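Local coordinates for protein glutamate racemase (Francisella tularensis subsp. tularensis, PDB 3OUT) that belongs to the Asp/Glu/hydantoin racemase family of alpha/beta proteins and holds D-glutamic acid in a pocket lined from two parallel sheets, at residues S15-L20 against L243-V248; T21-L26 against E33-F38; A72-C77 against L209-M214; Y189-E194 against G249-Q254. All coordinates share one frame; numbering follows the deposited sequence. Where two conformers were deposited one is given.

Contact 1: residues S15-L20 against L243-V248; sequences SGIGGL and LKFRSV. With DGL (D-glutamic acid), chain E.
I17 plugs into helix 245-253 with both branches of its side chain. CG2, anti to the backbone N, meets V248 CG1 at 3.8 Å, while CG1 reaches the edge of the F245 ring, 4.0 Å from CE1 and close to the ring plane. The F245 ring gets there because its CG is also anti to the backbone N (chi1 177°), which carries the ring past I17 in the opposite direction. This is the tight, buried part of the contact; F245 is backed by V238 and I41, and L20 points at the same helix from a little farther off. The outer side of the helix start is looser and polar. K244 is exposed and pairs with E155, S247 OG bonds to K244 O at 3.2 Å from above the carbonyl plane, and V248 N uses the same oxygen, so two donors grip one carbonyl. R246 NE bonds O of Q258 of a second subunit. At the other end of 15-20, S15 OG accepts a bond of 2.8 Å from the amino N of D-glutamic acid, and I17 to L20 form a type I turn that leads into helix 20-29. A glycine-rich loop of this kind, following the C-terminal end of a parallel strand and lining a ligand pocket, is a familiar feature of alpha/beta folds.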
# COMPACT_ATOMS: atom_id res chain seq x y z
N SER B 15 8.98 2.26 -12.06
CA SER B 15 8.53 2.95 -10.85
C SER B 15 7.40 3.91 -11.29
O SER B 15 6.26 3.81 -10.82
CB SER B 15 9.71 3.66 -10.18
OG SER B 15 10.48 4.35 -11.17
N GLY B 16 7.71 4.80 -12.22
CA GLY B 16 6.67 5.56 -12.87
C GLY B 16 7.22 6.65 -13.77
O GLY B 16 8.26 7.24 -13.49
N ILE B 17 6.43 6.93 -14.83
CA ILE B 17 6.63 8.06 -15.74
C ILE B 17 7.83 8.01 -16.72
O ILE B 17 7.64 8.11 -17.96
CB ILE B 17 6.68 9.44 -15.01
CG1 ILE B 17 5.37 9.69 -14.28
CG2 ILE B 17 6.98 10.57 -16.02
CD1 ILE B 17 5.29 10.94 -13.50
N GLY B 18 9.06 7.85 -16.21
CA GLY B 18 10.22 7.85 -17.13
C GLY B 18 10.42 6.59 -17.95
O GLY B 18 11.05 6.59 -19.02
N GLY B 19 9.94 5.47 -17.44
CA GLY B 19 10.03 4.19 -18.16
C GLY B 19 9.20 4.11 -19.42
O GLY B 19 9.30 3.13 -20.15
N LEU B 20 8.34 5.11 -19.66
CA LEU B 20 7.52 5.16 -20.87
C LEU B 20 8.42 5.27 -22.12
O LEU B 20 8.00 4.88 -23.20
CB LEU B 20 6.50 6.31 -20.81
CG LEU B 20 5.38 6.03 -19.81
CD1 LEU B 20 4.64 7.28 -19.42
CD2 LEU B 20 4.42 4.96 -20.45
N LEU B 243 -3.57 14.72 -12.00
CA LEU B 243 -3.86 15.59 -13.12
C LEU B 243 -2.71 15.78 -14.09
O LEU B 243 -2.94 15.88 -15.28
CB LEU B 243 -4.29 16.95 -12.58
CG LEU B 243 -5.07 17.90 -13.43
CD1 LEU B 243 -6.39 17.28 -13.91
CD2 LEU B 243 -5.29 19.16 -12.56
N LYS B 244 -1.47 15.82 -13.60
CA LYS B 244 -0.33 16.03 -14.49
C LYS B 244 0.16 14.77 -15.19
O LYS B 244 1.05 14.88 -16.03
CB LYS B 244 0.82 16.77 -13.78
CG LYS B 244 0.60 18.29 -13.77
CD LYS B 244 1.89 19.15 -13.61
CE LYS B 244 2.20 19.41 -12.13
NZ LYS B 244 2.93 20.68 -11.81
N PHE B 245 -0.43 13.61 -14.92
CA PHE B 245 0.14 12.36 -15.43
C PHE B 245 0.13 12.23 -16.96
O PHE B 245 1.13 11.85 -17.59
CB PHE B 245 -0.49 11.14 -14.76
CG PHE B 245 0.02 9.83 -15.31
CD1 PHE B 245 1.34 9.48 -15.13
CD2 PHE B 245 -0.79 9.02 -16.06
CE1 PHE B 245 1.86 8.29 -15.63
CE2 PHE B 245 -0.30 7.83 -16.56
CZ PHE B 245 1.06 7.47 -16.37
N ARG B 246 -1.02 12.51 -17.55
CA ARG B 246 -1.17 12.43 -18.99
C ARG B 246 -0.09 13.21 -19.67
O ARG B 246 0.64 12.68 -20.52
CB ARG B 246 -2.55 12.94 -19.40
CG ARG B 246 -3.02 12.46 -20.77
CD ARG B 246 -2.35 13.13 -21.96
NE ARG B 246 -2.39 14.60 -21.93
CZ ARG B 246 -1.61 15.41 -22.67
NH1 ARG B 246 -0.68 14.91 -23.50
NH2 ARG B 246 -1.73 16.74 -22.54
N SER B 247 0.04 14.47 -19.30
CA SER B 247 0.98 15.35 -19.99
C SER B 247 2.44 14.99 -19.75
O SER B 247 3.23 14.98 -20.67
CB SER B 247 0.68 16.81 -19.65
OG SER B 247 0.98 17.09 -18.30
N VAL B 248 2.81 14.68 -18.51
CA VAL B 248 4.22 14.38 -18.22
C VAL B 248 4.57 12.99 -18.80
O VAL B 248 5.64 12.82 -19.39
CB VAL B 248 4.57 14.56 -16.73
CG1 VAL B 248 6.04 14.21 -16.46
CG2 VAL B 248 4.27 15.96 -16.27
N DGL E . 10.89 7.09 -11.63
CA DGL E . 12.07 7.56 -10.83
C DGL E . 11.73 7.60 -9.37
O DGL E . 10.74 6.96 -8.96
CB DGL E . 13.30 6.66 -10.96
CG DGL E . 13.75 6.38 -12.40
CD DGL E . 15.12 5.73 -12.53
OE1 DGL E . 15.84 5.62 -11.52
OE2 DGL E . 15.47 5.36 -13.68
OXT DGL E . 12.49 8.20 -8.56

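Contact 2: residues T21-L26 against E33-F38; sequences TIVKNL and EDIIYF
The Y37 ring touches V23 from the helix, CD1 lying 4.0 Å from V23 CG2, and the two side chains cross at about a right angle. L20, one turn earlier on the same helix, packs its CD2 against that ring, and F236 of the neighbouring strand also packs on Y37. With CG anti to the backbone N (chi1 169°), the ring runs up beside the helix, and its OH accepts from I17 N and hydrogen-bonds D14 OD2, so the hydroxyl end of the ring is held by two partners. Farther down the strand, I35 supplies the main apolar contact. Its extended chain (chi2 179°) pushes CD1 against the helix, 3.8 Å from L26 CB and 4.2 Å from V23 CG1. V23 and L26 therefore straddle one methyl group. I36 points away from this helix, and strand pairing with I10, V12 and R235 holds 33-38 in the sheet. The helix and strand axes lie 9.9 Å apart and run nearly antiparallel, at 168°. That is the layout of a beta-alpha-beta crossover, here strand 10-14, helix 20-29 and strand 35-39, with the helix packed along one face of the parallel sheet.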
# COMPACT_ATOMS: atom_id res chain seq x y z
N THR B 21 9.63 5.78 -21.96
CA THR B 21 10.56 5.80 -23.08
C THR B 21 10.86 4.40 -23.62
O THR B 21 11.04 4.25 -24.84
CB THR B 21 11.86 6.52 -22.73
OG1 THR B 21 11.58 7.91 -22.55
CG2 THR B 21 12.87 6.30 -23.85
N ILE B 22 10.90 3.39 -22.75
CA ILE B 22 11.15 1.99 -23.17
C ILE B 22 9.99 1.51 -24.05
O ILE B 22 10.18 0.75 -25.01
CB ILE B 22 11.32 1.02 -21.98
CG1 ILE B 22 12.65 1.30 -21.27
CG2 ILE B 22 11.20 -0.46 -22.40
CD1 ILE B 22 13.84 0.60 -21.87
N VAL B 23 8.77 1.94 -23.72
CA VAL B 23 7.62 1.60 -24.55
C VAL B 23 7.81 2.16 -25.97
O VAL B 23 7.63 1.46 -26.98
CB VAL B 23 6.30 2.09 -23.90
CG1 VAL B 23 5.12 1.75 -24.81
CG2 VAL B 23 6.14 1.39 -22.55
N LYS B 24 8.20 3.43 -26.04
CA LYS B 24 8.50 4.11 -27.29
C LYS B 24 9.58 3.31 -28.08
O LYS B 24 9.42 3.03 -29.29
CB LYS B 24 8.95 5.55 -27.00
CG LYS B 24 9.43 6.35 -28.22
CD LYS B 24 10.23 7.60 -27.80
CE LYS B 24 11.69 7.27 -27.39
NZ LYS B 24 12.51 8.46 -26.95
N ASN B 25 10.63 2.92 -27.39
CA ASN B 25 11.73 2.24 -28.04
C ASN B 25 11.25 0.90 -28.59
O ASN B 25 11.54 0.53 -29.64
CB ASN B 25 12.89 2.00 -27.06
CG ASN B 25 13.63 3.28 -26.68
OD1 ASN B 25 13.73 4.20 -27.42
ND2 ASN B 25 14.18 3.27 -25.54
N LEU B 26 10.49 0.19 -27.78
CA LEU B 26 9.98 -1.11 -28.20
C LEU B 26 9.08 -1.00 -29.40
O LEU B 26 9.12 -1.81 -30.26
CB LEU B 26 9.25 -1.88 -27.06
CG LEU B 26 10.10 -2.33 -25.88
CD1 LEU B 26 9.22 -2.87 -24.77
CD2 LEU B 26 11.16 -3.35 -26.24
N GLU B 33 4.41 -6.37 -31.37
CA GLU B 33 4.28 -6.92 -29.99
C GLU B 33 3.25 -6.19 -29.13
O GLU B 33 3.16 -4.96 -29.18
CB GLU B 33 5.61 -6.89 -29.28
CG GLU B 33 6.71 -7.71 -29.93
CD GLU B 33 6.43 -9.22 -29.90
OE1 GLU B 33 5.82 -9.68 -28.90
OE2 GLU B 33 6.85 -9.93 -30.83
N ASP B 34 2.49 -6.95 -28.35
CA ASP B 34 1.65 -6.36 -27.30
C ASP B 34 2.55 -5.96 -26.13
O ASP B 34 3.54 -6.64 -25.82
CB ASP B 34 0.65 -7.39 -26.81
CG ASP B 34 -0.38 -7.78 -27.87
OD1 ASP B 34 -0.67 -7.00 -28.82
OD2 ASP B 34 -0.92 -8.89 -27.72
N ILE B 35 2.23 -4.85 -25.48
CA ILE B 35 3.01 -4.34 -24.35
C ILE B 35 2.06 -3.96 -23.21
O ILE B 35 1.04 -3.29 -23.43
CB ILE B 35 3.86 -3.07 -24.73
CG1 ILE B 35 4.73 -3.33 -25.99
CG2 ILE B 35 4.71 -2.61 -23.52
CD1 ILE B 35 5.55 -2.14 -26.44
N ILE B 36 2.44 -4.36 -22.00
CA ILE B 36 1.80 -3.92 -20.78
C ILE B 36 2.84 -3.06 -20.05
O ILE B 36 3.89 -3.57 -19.69
CB ILE B 36 1.41 -5.09 -19.85
CG1 ILE B 36 0.31 -5.94 -20.49
CG2 ILE B 36 0.99 -4.54 -18.47
CD1 ILE B 36 -0.06 -7.22 -19.64
N TYR B 37 2.56 -1.78 -19.90
CA TYR B 37 3.35 -0.89 -19.08
C TYR B 37 2.73 -0.85 -17.66
O TYR B 37 1.50 -0.69 -17.52
CB TYR B 37 3.33 0.52 -19.67
CG TYR B 37 3.92 1.56 -18.73
CD1 TYR B 37 5.29 1.81 -18.70
CD2 TYR B 37 3.11 2.32 -17.89
CE1 TYR B 37 5.85 2.72 -17.82
CE2 TYR B 37 3.66 3.24 -17.00
CZ TYR B 37 5.00 3.46 -16.97
OH TYR B 37 5.56 4.38 -16.08
N PHE B 38 3.58 -0.96 -16.65
CA PHE B 38 3.15 -0.77 -15.26
C PHE B 38 3.87 0.39 -14.64
O PHE B 38 5.11 0.39 -14.59
CB PHE B 38 3.37 -2.00 -14.38
CG PHE B 38 2.57 -1.97 -13.09
CD1 PHE B 38 1.37 -2.65 -13.00
CD2 PHE B 38 2.97 -1.18 -12.03
CE1 PHE B 38 0.59 -2.55 -11.87
CE2 PHE B 38 2.20 -1.09 -10.88
CZ PHE B 38 1.00 -1.79 -10.82

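Contact 3: residues A72-C77 against L209-M214; sequences AIIIAC and LQASKM. With DGL (D-glutamic acid), chain E.
I74 CD1 does all the touching from the strand. It lies 3.7 Å from A211 CB and 3.6 Å from A211 O, and it reaches on to S212, whose backbone N is 3.9 Å away. The methyl gets this far because the isoleucine is stretched out, CG1 anti to the backbone N (chi1 171°) and the chain nearly extended beyond it, so that the tip rests against A211 CB and the helix backbone. In the next shell, I22 of helix 20-29 packs on I74, A76 and S212 together, and V100 and A103 pack on A211 from helix 100-106. S212 OG is bonded to S208 O of its own helix and is also the side-chain atom of S212 nearest I74 CD1, a looser approach at 4.4 Å. Pairing of I74 with G11 and F13 fixes the strand in the sheet, next to strand 10-14. Past the strand end the chain reaches the pocket: C77 SG stands 3.7 Å from CD of D-glutamic acid, and the residue is the N-cap of helix 78-92, its side chain capping a backbone N. The ligand's hydrogen bonds come from groups such as N78 N and T79 OG1, just beyond the segment. Chemically, the interface between strand and helix is held by shape and dispersion, with a buried methyl against a helix backbone.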
# COMPACT_ATOMS: atom_id res chain seq x y z
N ALA B 72 8.09 -11.85 -21.15
CA ALA B 72 9.37 -11.25 -20.78
C ALA B 72 9.08 -9.95 -20.03
O ALA B 72 8.05 -9.32 -20.23
CB ALA B 72 10.25 -10.93 -22.03
N ILE B 73 10.00 -9.59 -19.18
CA ILE B 73 9.97 -8.33 -18.43
C ILE B 73 11.20 -7.52 -18.76
O ILE B 73 12.28 -8.05 -18.77
CB ILE B 73 9.89 -8.60 -16.93
CG1 ILE B 73 8.51 -9.17 -16.59
CG2 ILE B 73 10.13 -7.30 -16.10
CD1 ILE B 73 8.42 -9.84 -15.23
N ILE B 74 11.02 -6.22 -18.99
CA ILE B 74 12.12 -5.29 -18.98
C ILE B 74 11.92 -4.31 -17.83
O ILE B 74 10.88 -3.64 -17.75
CB ILE B 74 12.27 -4.56 -20.33
CG1 ILE B 74 13.29 -3.40 -20.27
CG2 ILE B 74 10.94 -4.04 -20.86
CD1 ILE B 74 13.87 -3.13 -21.71
N ILE B 75 12.90 -4.24 -16.95
CA ILE B 75 12.87 -3.23 -15.85
C ILE B 75 13.44 -1.93 -16.40
O ILE B 75 14.65 -1.81 -16.68
CB ILE B 75 13.65 -3.69 -14.64
CG1 ILE B 75 13.19 -5.08 -14.20
CG2 ILE B 75 13.55 -2.61 -13.53
CD1 ILE B 75 13.93 -5.60 -12.91
N ALA B 76 12.55 -0.98 -16.64
CA ALA B 76 12.86 0.33 -17.26
C ALA B 76 13.54 1.30 -16.30
O ALA B 76 14.25 2.26 -16.74
CB ALA B 76 11.59 0.95 -17.83
N CYS B 77 13.30 1.07 -15.01
CA CYS B 77 13.70 1.96 -13.92
C CYS B 77 15.07 1.54 -13.39
O CYS B 77 15.28 0.38 -13.01
CB CYS B 77 12.68 1.86 -12.79
SG CYS B 77 13.12 2.87 -11.36
N LEU B 209 17.50 2.45 -25.10
CA LEU B 209 17.37 1.73 -26.37
C LEU B 209 18.15 0.42 -26.35
O LEU B 209 17.66 -0.59 -26.84
CB LEU B 209 17.81 2.61 -27.55
CG LEU B 209 17.61 1.98 -28.93
CD1 LEU B 209 16.15 1.59 -29.25
CD2 LEU B 209 18.21 2.97 -29.96
N GLN B 210 19.34 0.44 -25.77
CA GLN B 210 20.17 -0.78 -25.62
C GLN B 210 19.39 -1.85 -24.86
O GLN B 210 19.38 -3.02 -25.28
CB GLN B 210 21.47 -0.46 -24.91
CG GLN B 210 22.40 -1.65 -24.64
CD GLN B 210 23.04 -2.29 -25.89
OE1 GLN B 210 22.64 -2.03 -27.02
NE2 GLN B 210 24.04 -3.12 -25.67
N ALA B 211 18.71 -1.45 -23.77
CA ALA B 211 17.88 -2.42 -23.04
C ALA B 211 16.79 -3.01 -23.93
O ALA B 211 16.54 -4.23 -23.94
CB ALA B 211 17.26 -1.74 -21.72
N SER B 212 16.13 -2.15 -24.70
CA SER B 212 15.12 -2.64 -25.65
C SER B 212 15.70 -3.61 -26.68
O SER B 212 15.10 -4.63 -26.98
CB SER B 212 14.43 -1.46 -26.31
OG SER B 212 13.88 -0.60 -25.32
N LYS B 213 16.88 -3.28 -27.21
CA LYS B 213 17.59 -4.19 -28.15
C LYS B 213 17.95 -5.52 -27.54
O LYS B 213 17.88 -6.54 -28.24
CB LYS B 213 18.81 -3.50 -28.71
CG LYS B 213 18.41 -2.33 -29.58
CD LYS B 213 19.51 -1.83 -30.44
CE LYS B 213 20.71 -1.37 -29.72
NZ LYS B 213 21.74 -0.89 -30.71
N MSE B 214 18.33 -5.52 -26.26
CA MSE B 214 18.61 -6.77 -25.55
C MSE B 214 17.36 -7.64 -25.51
O MSE B 214 17.43 -8.85 -25.67
CB MSE B 214 19.20 -6.51 -24.14
CG MSE B 214 20.60 -5.97 -24.20
SE MSE B 214 21.18 -5.53 -22.40
CE MSE B 214 23.10 -5.87 -22.64
N DGL E . 10.89 7.09 -11.63
CA DGL E . 12.07 7.56 -10.83
C DGL E . 11.73 7.60 -9.37
O DGL E . 10.74 6.96 -8.96
CB DGL E . 13.30 6.66 -10.96
CG DGL E . 13.75 6.38 -12.40
CD DGL E . 15.12 5.73 -12.53
OE1 DGL E . 15.84 5.62 -11.52
OE2 DGL E . 15.47 5.36 -13.68
OXT DGL E . 12.49 8.20 -8.56

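Contact 4: residues Y189-E194 against G249-Q254; sequences YPIIKE and GEMFLQ
I191 and F252 meet because both first torsions place the leading carbon beside the backbone N: chi1 is -68° for I191 and -76° for F252. A second bend in I191 (chi2 -75°) then folds CD1 back over the ring, while the phenylalanine swings its ring out from the helix. I191 CG1 comes to 3.5 Å from F252 CE2, a close approach, and to 3.8 Å from F252 CZ. CD1 sits over one face of the ring, 4.0 Å from CE2, and the two side chains cross at about a right angle. Loop 15-20 packs on the ring too: G18 CA lies near CD2 and I17 CG2 approaches F252 CE1. H188, a residue of the ligand pocket, also meets the ring, the two planes inclined to each other. M251, a selenomethionine, adds a lighter touch, its CE 4.3 Å from I191 CD1, at the more open side of the contact. E250 has turned the other way: OE1 pairs with R246 of its own chain and OE2 with R246 of a second subunit. Segment 189-194 follows strand 181-184 of the four-stranded sheet and leads from a 3-10 turn into helix 193-199, with I192 packed on helix 149-154. Helix 245-253 instead lies by helix 20-29, where L253 touches V23, so the contact joins the turn after strand 181-184 of the four-stranded sheet to helix 245-253 beside helix 20-29 of the six-stranded sheet.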
# COMPACT_ATOMS: atom_id res chain seq x y z
N TYR B 189 16.77 11.57 -17.12
CA TYR B 189 17.88 12.49 -17.39
C TYR B 189 18.11 12.77 -18.88
O TYR B 189 18.56 13.86 -19.20
CB TYR B 189 19.18 12.07 -16.71
CG TYR B 189 19.11 11.92 -15.20
CD1 TYR B 189 17.99 12.33 -14.44
CD2 TYR B 189 20.20 11.41 -14.50
CE1 TYR B 189 17.97 12.15 -13.05
CE2 TYR B 189 20.19 11.27 -13.16
CZ TYR B 189 19.09 11.67 -12.43
OH TYR B 189 19.11 11.47 -11.07
N PRO B 190 17.86 11.78 -19.77
CA PRO B 190 18.03 12.11 -21.21
C PRO B 190 17.18 13.31 -21.71
O PRO B 190 17.59 13.96 -22.67
CB PRO B 190 17.65 10.80 -21.91
CG PRO B 190 18.00 9.72 -20.90
CD PRO B 190 17.57 10.35 -19.59
N ILE B 191 16.05 13.63 -21.06
CA ILE B 191 15.26 14.83 -21.39
C ILE B 191 16.05 16.10 -21.35
O ILE B 191 15.80 17.01 -22.16
CB ILE B 191 14.07 14.99 -20.36
CG1 ILE B 191 13.07 13.85 -20.59
CG2 ILE B 191 13.37 16.40 -20.42
CD1 ILE B 191 12.20 14.02 -21.86
N ILE B 192 17.01 16.17 -20.43
CA ILE B 192 17.83 17.35 -20.22
C ILE B 192 19.27 17.18 -20.76
O ILE B 192 20.17 17.90 -20.35
CB ILE B 192 17.85 17.85 -18.74
CG1 ILE B 192 18.47 16.82 -17.77
CG2 ILE B 192 16.42 18.27 -18.29
CD1 ILE B 192 18.85 17.39 -16.41
N LYS B 193 19.46 16.22 -21.65
CA LYS B 193 20.82 15.92 -22.12
C LYS B 193 21.53 17.13 -22.72
O LYS B 193 22.76 17.27 -22.55
CB LYS B 193 20.82 14.76 -23.11
CG LYS B 193 20.15 14.96 -24.47
CD LYS B 193 20.34 13.71 -25.33
CE LYS B 193 19.20 13.45 -26.29
NZ LYS B 193 18.55 14.67 -26.84
N GLU B 194 20.79 17.98 -23.41
CA GLU B 194 21.39 19.19 -24.00
C GLU B 194 21.93 20.14 -22.94
O GLU B 194 23.00 20.73 -23.12
CB GLU B 194 20.40 19.93 -24.91
CG GLU B 194 20.00 19.18 -26.16
CD GLU B 194 19.12 20.02 -27.12
OE1 GLU B 194 18.97 21.26 -26.90
OE2 GLU B 194 18.60 19.44 -28.12
N GLY B 249 3.67 12.02 -18.68
CA GLY B 249 3.96 10.69 -19.23
C GLY B 249 4.14 10.71 -20.73
O GLY B 249 5.03 10.09 -21.27
N GLU B 250 3.26 11.43 -21.42
CA GLU B 250 3.28 11.47 -22.88
C GLU B 250 4.45 12.29 -23.39
O GLU B 250 4.87 12.06 -24.53
CB GLU B 250 1.92 11.90 -23.44
CG GLU B 250 0.87 10.84 -23.17
CD GLU B 250 -0.50 11.16 -23.76
OE1 GLU B 250 -0.69 12.24 -24.39
OE2 GLU B 250 -1.40 10.33 -23.56
N MSE B 251 5.02 13.15 -22.55
CA MSE B 251 6.33 13.81 -22.87
C MSE B 251 7.43 12.75 -23.08
O MSE B 251 8.23 12.88 -24.00
CB MSE B 251 6.73 14.82 -21.79
CG MSE B 251 8.01 15.59 -22.06
SE MSE B 251 8.60 16.76 -20.63
CE MSE B 251 9.09 15.48 -19.20
N PHE B 252 7.40 11.67 -22.29
CA PHE B 252 8.36 10.57 -22.43
C PHE B 252 7.95 9.61 -23.51
O PHE B 252 8.82 9.11 -24.22
CB PHE B 252 8.51 9.80 -21.10
CG PHE B 252 9.33 10.54 -20.08
CD1 PHE B 252 8.73 11.36 -19.16
CD2 PHE B 252 10.70 10.45 -20.08
CE1 PHE B 252 9.45 12.05 -18.22
CE2 PHE B 252 11.45 11.15 -19.12
CZ PHE B 252 10.82 11.96 -18.21
N LEU B 253 6.66 9.32 -23.60
CA LEU B 253 6.18 8.28 -24.55
C LEU B 253 6.23 8.79 -25.98
O LEU B 253 6.50 8.05 -26.90
CB LEU B 253 4.74 7.86 -24.21
CG LEU B 253 4.12 6.76 -25.10
CD1 LEU B 253 4.96 5.48 -25.06
CD2 LEU B 253 2.71 6.49 -24.62
N GLN B 254 5.94 10.07 -26.17
CA GLN B 254 5.97 10.69 -27.52
C GLN B 254 4.80 10.26 -28.41
O GLN B 254 4.84 10.44 -29.65
CB GLN B 254 7.33 10.50 -28.21
CG GLN B 254 8.49 11.10 -27.40
CD GLN B 254 9.78 11.29 -28.18
OE1 GLN B 254 9.85 11.02 -29.37
NE2 GLN B 254 10.82 11.74 -27.50

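Overall arrangement
Read from the N terminus, the loop 15-20 after strand 10-14 opens contact 1, which closes only at 243-248, enclosing most of the chain. Contact 2 is nested inside it and closes at once, within the first beta-alpha-beta unit. Contact 3 follows in series, joining strand 72-75 to helix 208-221, and is nested in contact 1 as well. Contact 4 opens at 189-194, before contact 3 closes, and ends at 249-254, so it crosses both contact 3 and contact 1. Contacts 1 and 4 share helix 245-253, whereas contacts 2 and 3 use adjacent faces of helix 20-29. Together they join the six-stranded sheet, its helices and the 189-194 turn of the second sheet; contacts 1 and 3 reach D-glutamic acid.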